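Local coordinates for protein extracellular ligand-binding receptor (Desulfitobacterium hafniense, PDB 4Q6B) that probably serves as the substrate-binding component of an ABC transporter for amino acids and holds a leucine in its ligand pocket, at residues E9-A20 / R46-A57; F257-T267 / P320-H328. All coordinates share one frame; numbering follows the deposited sequence. Where two conformers were deposited one is given.

Contact 1 (E9-A20 / R46-A57)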
# COMPACT_ATOMS: atom_id res chain seq x y z
N GLU A 9 -18.99 27.41 -0.80
CA GLU A 9 -18.35 27.61 -2.09
C GLU A 9 -17.08 26.79 -2.08
O GLU A 9 -16.37 26.68 -3.10
CB GLU A 9 -18.05 29.08 -2.30
CG GLU A 9 -19.30 29.92 -2.31
CD GLU A 9 -19.00 31.38 -2.50
OE1 GLU A 9 -17.86 31.79 -2.17
OE2 GLU A 9 -19.89 32.12 -3.00
N GLU A 10 -16.83 26.18 -0.91
CA GLU A 10 -15.61 25.40 -0.73
C GLU A 10 -15.89 24.16 0.11
O GLU A 10 -16.55 24.25 1.18
CB GLU A 10 -14.56 26.26 -0.04
CG GLU A 10 -13.19 25.62 -0.03
CD GLU A 10 -12.08 26.67 0.09
OE1 GLU A 10 -10.95 26.37 -0.35
OE2 GLU A 10 -12.33 27.77 0.63
N ILE A 11 -15.40 23.00 -0.35
CA ILE A 11 -15.42 21.83 0.52
C ILE A 11 -14.06 21.18 0.74
O ILE A 11 -13.16 21.32 -0.08
CB ILE A 11 -16.46 20.75 0.10
CG1 ILE A 11 -16.04 20.00 -1.14
CG2 ILE A 11 -17.87 21.37 -0.06
CD1 ILE A 11 -16.97 18.82 -1.40
N PHE A 12 -13.95 20.45 1.85
CA PHE A 12 -12.66 20.00 2.31
C PHE A 12 -12.56 18.49 2.52
O PHE A 12 -13.47 17.84 3.08
CB PHE A 12 -12.39 20.71 3.65
CG PHE A 12 -12.36 22.20 3.55
CD1 PHE A 12 -11.20 22.84 3.16
CD2 PHE A 12 -13.50 22.96 3.83
CE1 PHE A 12 -11.18 24.21 3.05
CE2 PHE A 12 -13.47 24.33 3.70
CZ PHE A 12 -12.29 24.96 3.32
N ILE A 13 -11.43 17.95 2.10
CA ILE A 13 -11.03 16.58 2.47
C ILE A 13 -9.80 16.69 3.35
O ILE A 13 -8.87 17.42 2.99
CB ILE A 13 -10.71 15.74 1.22
CG1 ILE A 13 -11.99 15.52 0.43
CG2 ILE A 13 -10.08 14.39 1.59
CD1 ILE A 13 -11.74 14.74 -0.90
N GLY A 14 -9.83 16.03 4.51
CA GLY A 14 -8.62 15.93 5.37
C GLY A 14 -7.61 14.91 4.86
O GLY A 14 -7.97 13.89 4.25
N VAL A 15 -6.32 15.16 5.08
CA VAL A 15 -5.29 14.19 4.70
C VAL A 15 -4.33 14.11 5.88
O VAL A 15 -3.85 15.14 6.35
CB VAL A 15 -4.49 14.59 3.43
CG1 VAL A 15 -3.52 13.46 3.07
CG2 VAL A 15 -5.48 14.95 2.23
N ALA A 16 -4.02 12.88 6.32
CA ALA A 16 -3.07 12.64 7.42
C ALA A 16 -1.95 11.77 6.85
O ALA A 16 -2.21 10.65 6.36
CB ALA A 16 -3.78 11.93 8.56
N TRP A 17 -0.69 12.26 6.91
CA TRP A 17 0.44 11.58 6.27
C TRP A 17 1.71 12.07 6.87
O TRP A 17 1.72 13.15 7.43
CB TRP A 17 0.47 11.93 4.75
CG TRP A 17 1.27 11.01 3.88
CD1 TRP A 17 2.46 11.28 3.30
CD2 TRP A 17 0.87 9.71 3.42
NE1 TRP A 17 2.87 10.19 2.51
CE2 TRP A 17 1.90 9.23 2.57
CE3 TRP A 17 -0.29 8.92 3.63
CZ2 TRP A 17 1.82 7.97 1.93
CZ3 TRP A 17 -0.37 7.68 3.00
CH2 TRP A 17 0.68 7.22 2.17
N PRO A 18 2.79 11.27 6.81
CA PRO A 18 4.05 11.80 7.34
C PRO A 18 4.72 12.65 6.25
O PRO A 18 5.77 12.29 5.70
CB PRO A 18 4.88 10.55 7.65
CG PRO A 18 3.91 9.40 7.57
CD PRO A 18 2.86 9.81 6.60
N PHE A 19 4.12 13.82 5.98
CA PHE A 19 4.51 14.64 4.84
C PHE A 19 5.97 15.07 4.88
O PHE A 19 6.71 14.96 3.87
CB PHE A 19 3.64 15.91 4.74
CG PHE A 19 2.23 15.65 4.26
CD1 PHE A 19 2.00 15.33 2.91
CD2 PHE A 19 1.15 15.74 5.13
CE1 PHE A 19 0.71 15.10 2.45
CE2 PHE A 19 -0.14 15.52 4.68
CZ PHE A 19 -0.37 15.18 3.33
N ALA A 20 6.42 15.56 6.03
CA ALA A 20 7.77 16.08 6.09
C ALA A 20 8.88 15.04 6.02
O ALA A 20 9.99 15.33 5.55
CB ALA A 20 7.94 16.98 7.36
N ARG A 46 -18.73 23.39 -5.97
CA ARG A 46 -17.85 23.97 -4.96
C ARG A 46 -16.37 23.62 -5.20
O ARG A 46 -16.05 22.49 -5.58
CB ARG A 46 -18.24 23.48 -3.55
CG ARG A 46 -19.47 24.13 -3.04
CD ARG A 46 -20.48 23.14 -2.51
NE ARG A 46 -20.51 23.18 -1.05
CZ ARG A 46 -21.61 23.08 -0.32
NH1 ARG A 46 -22.81 22.95 -0.91
NH2 ARG A 46 -21.53 23.11 1.00
N LYS A 47 -15.48 24.58 -4.97
CA LYS A 47 -14.03 24.28 -5.01
C LYS A 47 -13.61 23.25 -3.96
O LYS A 47 -13.97 23.38 -2.77
CB LYS A 47 -13.23 25.57 -4.80
CG LYS A 47 -11.73 25.37 -4.95
CD LYS A 47 -10.99 26.59 -4.47
CE LYS A 47 -9.51 26.52 -4.80
NZ LYS A 47 -8.80 27.66 -4.14
N LEU A 48 -12.82 22.26 -4.39
CA LEU A 48 -12.27 21.22 -3.52
C LEU A 48 -10.92 21.68 -2.95
O LEU A 48 -10.09 22.20 -3.69
CB LEU A 48 -12.08 19.93 -4.31
CG LEU A 48 -11.44 18.76 -3.54
CD1 LEU A 48 -12.22 18.39 -2.27
CD2 LEU A 48 -11.38 17.58 -4.52
N SER A 49 -10.75 21.55 -1.63
CA SER A 49 -9.47 21.88 -0.99
C SER A 49 -9.04 20.82 -0.01
O SER A 49 -9.85 20.09 0.57
CB SER A 49 -9.54 23.23 -0.27
OG SER A 49 -9.78 24.24 -1.23
N LEU A 50 -7.74 20.72 0.21
CA LEU A 50 -7.29 19.73 1.16
C LEU A 50 -6.91 20.39 2.46
O LEU A 50 -6.47 21.55 2.49
CB LEU A 50 -6.06 18.96 0.63
CG LEU A 50 -6.22 18.29 -0.72
CD1 LEU A 50 -4.89 17.57 -1.10
CD2 LEU A 50 -7.35 17.28 -0.64
N VAL A 51 -7.12 19.67 3.55
CA VAL A 51 -6.60 20.10 4.87
C VAL A 51 -5.55 19.08 5.26
O VAL A 51 -5.88 17.98 5.66
CB VAL A 51 -7.70 20.16 5.96
CG1 VAL A 51 -7.13 20.59 7.34
CG2 VAL A 51 -8.83 21.14 5.55
N LYS A 52 -4.28 19.44 5.13
CA LYS A 52 -3.20 18.46 5.33
C LYS A 52 -2.67 18.51 6.75
O LYS A 52 -2.33 19.59 7.29
CB LYS A 52 -2.07 18.66 4.30
CG LYS A 52 -2.50 18.41 2.83
CD LYS A 52 -1.34 18.48 1.83
CE LYS A 52 -0.96 19.88 1.50
NZ LYS A 52 -0.08 19.82 0.29
N ALA A 53 -2.55 17.34 7.38
CA ALA A 53 -1.95 17.28 8.71
C ALA A 53 -0.83 16.25 8.67
O ALA A 53 -1.01 15.21 8.07
CB ALA A 53 -3.01 16.87 9.75
N ASP A 54 0.31 16.56 9.28
CA ASP A 54 1.48 15.67 9.28
C ASP A 54 1.48 14.83 10.55
O ASP A 54 1.73 15.37 11.62
CB ASP A 54 2.73 16.56 9.28
CG ASP A 54 4.00 15.80 8.96
OD1 ASP A 54 4.10 14.60 9.28
OD2 ASP A 54 4.95 16.42 8.43
N ASP A 55 1.26 13.51 10.44
CA ASP A 55 1.26 12.69 11.66
C ASP A 55 2.63 12.21 12.12
O ASP A 55 2.74 11.54 13.15
CB ASP A 55 0.25 11.52 11.58
CG ASP A 55 0.65 10.43 10.63
OD1 ASP A 55 1.78 10.43 10.10
OD2 ASP A 55 -0.19 9.53 10.38
N GLU A 56 3.67 12.62 11.39
CA GLU A 56 5.05 12.26 11.67
C GLU A 56 5.27 10.77 11.86
O GLU A 56 6.27 10.42 12.52
CB GLU A 56 5.60 12.99 12.90
CG GLU A 56 5.63 14.53 12.76
CD GLU A 56 5.90 15.29 14.07
OE1 GLU A 56 6.50 14.72 15.02
OE2 GLU A 56 5.52 16.48 14.15
N ALA A 57 4.39 9.93 11.32
CA ALA A 57 4.46 8.48 11.59
C ALA A 57 4.51 8.15 13.09
O ALA A 57 5.18 7.18 13.53
CB ALA A 57 5.65 7.85 10.85
O HOH W 1 -0.38 8.93 7.57
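The ring of Phe19 meets the strand 47-54 with its edge. Ala53 O lies near the ring plane, 3.5 Å from Phe19 CE2. The CB of Trp17 sits over the centre of one face. The Lys52 and Phe19 side chains cross at about a right angle, and Lys52 CB approaches the ring obliquely, 3.7 Å from Phe19 CE2. Near the other end, the Phe12 ring is approached obliquely by Val51 CG2 and Ser49 CB. Glu10 reaches Ser49 because its CG is anti to the backbone N (chi1 -170°) and the chain beyond is extended. Ser49 OG then donates to the anti lone pair of Glu10 OE1, at 2.6 Å. Strands 10-17 and 47-54 are parallel neighbours, joined through helix 26-39 in a beta-alpha-beta crossover. They belong to the five-stranded parallel sheet of one lobe of the periplasmic binding fold, with 47-54 at its edge. Their backbone bonds run from Lys47 N to Asp55 N. Ile13 and Val15 pack on Leu48 and Leu50 on the face toward helix 26-39, where Ile13 CD1 comes 3.9 Å from Leu48 CD1. At the end of strand 47-54, Asp54 ties its own turn to the chain after strand 10-17. Its OD2 takes Ala20 N at 2.9 Å, from above the carboxylate plane. Its OD1 accepts from Glu56 N in an Asx turn. An alanine in place of Asp54 is likely to leave Ala20 N and Glu56 N without these acceptors and the turns freer to move. Asp55 forms a second Asx turn, with OD1 2.9 Å from Ala57 N. Its OD2 is bonded to His81, and a water lies between it and Ala16 O, 2.8 Å from Ala16 O.

Contact 2 (F257-T267 / P320-H328)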
# COMPACT_ATOMS: atom_id res chain seq x y z
N PHE A 257 1.84 -2.18 -6.07
CA PHE A 257 0.73 -1.70 -6.88
C PHE A 257 1.16 -0.48 -7.71
O PHE A 257 2.18 0.13 -7.45
CB PHE A 257 -0.47 -1.36 -5.99
CG PHE A 257 -0.14 -0.39 -4.91
CD1 PHE A 257 0.17 -0.82 -3.65
CD2 PHE A 257 -0.13 0.97 -5.18
CE1 PHE A 257 0.50 0.08 -2.66
CE2 PHE A 257 0.20 1.86 -4.20
CZ PHE A 257 0.50 1.42 -2.94
N PHE A 258 0.38 -0.18 -8.74
CA PHE A 258 0.63 0.87 -9.72
C PHE A 258 1.64 0.46 -10.77
O PHE A 258 2.80 0.23 -10.48
CB PHE A 258 1.00 2.23 -9.12
CG PHE A 258 1.18 3.30 -10.16
CD1 PHE A 258 0.16 3.60 -11.04
CD2 PHE A 258 2.38 3.98 -10.29
CE1 PHE A 258 0.32 4.55 -12.02
CE2 PHE A 258 2.54 4.94 -11.25
CZ PHE A 258 1.51 5.23 -12.12
N ASN A 259 1.18 0.37 -12.01
CA ASN A 259 2.07 0.09 -13.14
C ASN A 259 2.01 1.29 -14.08
O ASN A 259 1.00 1.49 -14.76
CB ASN A 259 1.58 -1.15 -13.86
CG ASN A 259 2.46 -1.51 -15.05
OD1 ASN A 259 3.36 -0.73 -15.43
ND2 ASN A 259 2.20 -2.67 -15.65
N PRO A 260 3.08 2.09 -14.14
CA PRO A 260 3.05 3.27 -14.99
C PRO A 260 3.15 2.95 -16.47
O PRO A 260 3.03 3.86 -17.29
CB PRO A 260 4.28 4.07 -14.55
CG PRO A 260 5.21 3.03 -13.96
CD PRO A 260 4.36 1.93 -13.41
N GLN A 261 3.43 1.69 -16.79
CA GLN A 261 3.48 1.20 -18.16
C GLN A 261 2.18 0.48 -18.55
O GLN A 261 2.13 -0.14 -19.62
CB GLN A 261 4.70 0.28 -18.41
CG GLN A 261 6.01 0.97 -18.17
CD GLN A 261 7.23 0.09 -18.45
OE1 GLN A 261 7.13 -1.13 -18.70
NE2 GLN A 261 8.39 0.71 -18.40
N ARG A 262 1.15 0.56 -17.72
CA ARG A 262 -0.12 -0.14 -18.04
C ARG A 262 -0.70 0.54 -19.26
O ARG A 262 -0.84 1.77 -19.29
CB ARG A 262 -1.12 -0.03 -16.90
CG ARG A 262 -2.28 -0.99 -17.09
CD ARG A 262 -3.15 -1.08 -15.87
NE ARG A 262 -3.90 0.14 -15.73
CZ ARG A 262 -5.23 0.21 -15.76
NH1 ARG A 262 -5.96 -0.89 -15.91
NH2 ARG A 262 -5.82 1.40 -15.62
N PRO A 263 -1.02 -0.24 -20.29
CA PRO A 263 -1.45 0.39 -21.55
C PRO A 263 -2.94 0.70 -21.46
O PRO A 263 -3.79 0.06 -22.07
CB PRO A 263 -1.12 -0.68 -22.60
CG PRO A 263 -1.31 -1.94 -21.90
CD PRO A 263 -0.89 -1.69 -20.42
N ASP A 264 -3.24 1.70 -20.64
CA ASP A 264 -4.61 2.13 -20.37
C ASP A 264 -4.67 3.66 -20.40
O ASP A 264 -3.76 4.33 -19.92
CB ASP A 264 -5.01 1.63 -18.99
CG ASP A 264 -6.30 2.19 -18.56
OD1 ASP A 264 -7.34 1.63 -19.00
OD2 ASP A 264 -6.28 3.21 -17.82
N SER A 265 -5.75 4.20 -20.98
CA SER A 265 -5.89 5.65 -21.17
C SER A 265 -5.76 6.41 -19.86
O SER A 265 -5.08 7.44 -19.80
CB SER A 265 -7.24 5.97 -21.80
OG SER A 265 -8.30 5.61 -20.93
N ARG A 266 -6.39 5.92 -18.81
CA ARG A 266 -6.36 6.64 -17.53
C ARG A 266 -4.98 6.67 -16.92
O ARG A 266 -4.54 7.71 -16.39
CB ARG A 266 -7.37 6.06 -16.52
CG ARG A 266 -8.79 6.23 -16.96
CD ARG A 266 -9.74 5.90 -15.81
NE ARG A 266 -11.14 6.18 -16.14
CZ ARG A 266 -11.86 5.48 -17.02
NH1 ARG A 266 -11.33 4.47 -17.70
NH2 ARG A 266 -13.13 5.81 -17.23
N THR A 267 -4.31 5.52 -16.91
CA THR A 267 -2.95 5.44 -16.37
C THR A 267 -2.08 6.37 -17.20
O THR A 267 -1.34 7.18 -16.63
CB THR A 267 -2.41 4.02 -16.52
OG1 THR A 267 -3.24 3.13 -15.75
CG2 THR A 267 -0.95 3.92 -16.02
N PRO A 320 -17.46 -1.49 -9.35
CA PRO A 320 -16.15 -1.37 -10.01
C PRO A 320 -15.93 0.03 -10.57
O PRO A 320 -16.81 0.61 -11.20
CB PRO A 320 -16.20 -2.39 -11.13
CG PRO A 320 -17.58 -2.79 -11.24
CD PRO A 320 -18.33 -2.47 -10.01
N TRP A 321 -14.77 0.59 -10.28
CA TRP A 321 -14.46 1.95 -10.68
C TRP A 321 -13.02 2.05 -11.21
O TRP A 321 -12.07 1.64 -10.53
CB TRP A 321 -14.56 2.82 -9.44
CG TRP A 321 -14.31 4.27 -9.68
CD1 TRP A 321 -15.23 5.19 -10.06
CD2 TRP A 321 -13.08 4.96 -9.49
NE1 TRP A 321 -14.64 6.43 -10.15
CE2 TRP A 321 -13.31 6.32 -9.81
CE3 TRP A 321 -11.78 4.57 -9.12
CZ2 TRP A 321 -12.31 7.29 -9.74
CZ3 TRP A 321 -10.78 5.54 -9.07
CH2 TRP A 321 -11.06 6.89 -9.36
N GLU A 322 -12.87 2.59 -12.43
CA GLU A 322 -11.55 2.61 -13.06
C GLU A 322 -10.74 3.81 -12.68
O GLU A 322 -11.20 4.96 -12.81
CB GLU A 322 -11.75 2.60 -14.58
CG GLU A 322 -12.63 1.48 -15.04
CD GLU A 322 -11.92 0.14 -15.10
OE1 GLU A 322 -12.55 -0.84 -15.56
OE2 GLU A 322 -10.72 0.07 -14.74
N GLY A 323 -9.50 3.55 -12.24
CA GLY A 323 -8.57 4.58 -11.79
C GLY A 323 -7.24 4.41 -12.50
O GLY A 323 -7.09 3.54 -13.35
N VAL A 324 -6.24 5.20 -12.09
CA VAL A 324 -4.93 5.09 -12.72
C VAL A 324 -4.21 3.83 -12.30
O VAL A 324 -3.33 3.34 -13.00
CB VAL A 324 -4.06 6.33 -12.42
CG1 VAL A 324 -4.85 7.61 -12.72
CG2 VAL A 324 -3.53 6.32 -10.97
N MSE A 325 -4.61 3.29 -11.15
CA MSE A 325 -3.96 2.06 -10.64
C MSE A 325 -4.54 0.81 -11.32
O MSE A 325 -3.96 -0.27 -11.22
CB MSE A 325 -4.20 1.97 -9.15
CG MSE A 325 -3.41 2.99 -8.39
SE MSE A 325 -3.87 2.84 -6.49
CE MSE A 325 -3.56 0.89 -6.25
N GLY A 326 -5.70 0.95 -11.96
CA GLY A 326 -6.46 -0.21 -12.42
C GLY A 326 -7.92 -0.16 -11.91
O GLY A 326 -8.45 0.92 -11.57
N MSE A 327 -8.57 -1.31 -11.84
CA MSE A 327 -9.94 -1.29 -11.40
C MSE A 327 -10.07 -1.46 -9.91
O MSE A 327 -9.52 -2.41 -9.33
CB MSE A 327 -10.79 -2.32 -12.14
CG MSE A 327 -12.24 -2.20 -11.73
SE MSE A 327 -12.66 -3.49 -10.35
CE MSE A 327 -13.33 -4.83 -11.58
N HIS A 328 -10.78 -0.52 -9.30
CA HIS A 328 -11.03 -0.49 -7.85
C HIS A 328 -12.41 -1.04 -7.57
O HIS A 328 -13.32 -0.85 -8.35
CB HIS A 328 -10.97 0.95 -7.34
CG HIS A 328 -9.59 1.56 -7.34
ND1 HIS A 328 -8.69 1.39 -6.30
CD2 HIS A 328 -8.97 2.36 -8.24
CE1 HIS A 328 -7.58 2.05 -6.56
NE2 HIS A 328 -7.72 2.65 -7.73
O HOH W 2 -2.25 -0.97 -9.13
O HOH W 3 -1.45 1.31 -13.26
O HOH W 4 -8.41 1.80 -15.03
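The guanidinium of Arg262 is sandwiched between Gly326 CA on one face and Asp264 CB on the other. Gly326 CA lies 3.6 Å from Arg262 CZ. The backbone angles of Gly326 (phi 127°, psi -157°) would jam a CB against the preceding carbonyl. At the guanidinium edge, Arg262 grips Thr267 OG1 in plane with two nitrogens, NE and NH2. That hydroxyl donates in turn to Val324 O, 2.8 Å from Thr267 OG1. Arg262 NH2 also forms a salt bridge with OD2 of Asp264 (2.9 Å), the N-cap residue of helix 265-278. A water links Arg262 NH2 to Gly323 O and Glu322 OE2. Val324 O is shared further: it takes a water bonded to Asn259 N and lies in plane at the edge of the Phe258 ring. Arg266, extended from CG to NE, lays a guanidinium face over Glu322 CB, 3.7 Å from Arg266 NH1. Selenomethionine Met325 meets Phe257 in an oblique Met-aromatic contact. Its bend at chi3 (52°) brings CE to 3.6 Å from Phe257 CD2. The tight turn of hairpin 321-328 thus packs against the start of helix 265-278 and the chain leaving strand 253-257. Asp291 accepts from the backbone N of Val324 and Met325, while helix 284-301 also packs on Phe258 and Trp321.

How the contacts relate
The two contacts hold different elements. Contact 1 joins two strands of the five-stranded parallel sheet at its edge, and is only partly buried. Contact 2 is mostly buried and sets a small hairpin against a helix start and the chain leaving the seven-stranded sheet. The centres of contact 1 and contact 2 lie about 24 Å apart. The nearest atoms of contact 1 and contact 2 are about 8 Å apart, so they do not touch. Regular backbone bonding dominates contact 1, with apolar packing on the face under helix 26-39. Contact 2 relies instead on side chains and bridging waters, round an arginine covered on both faces. Carboxylates bind backbone N-H groups in both, in Asx turns at the end of a strand and as a helix cap.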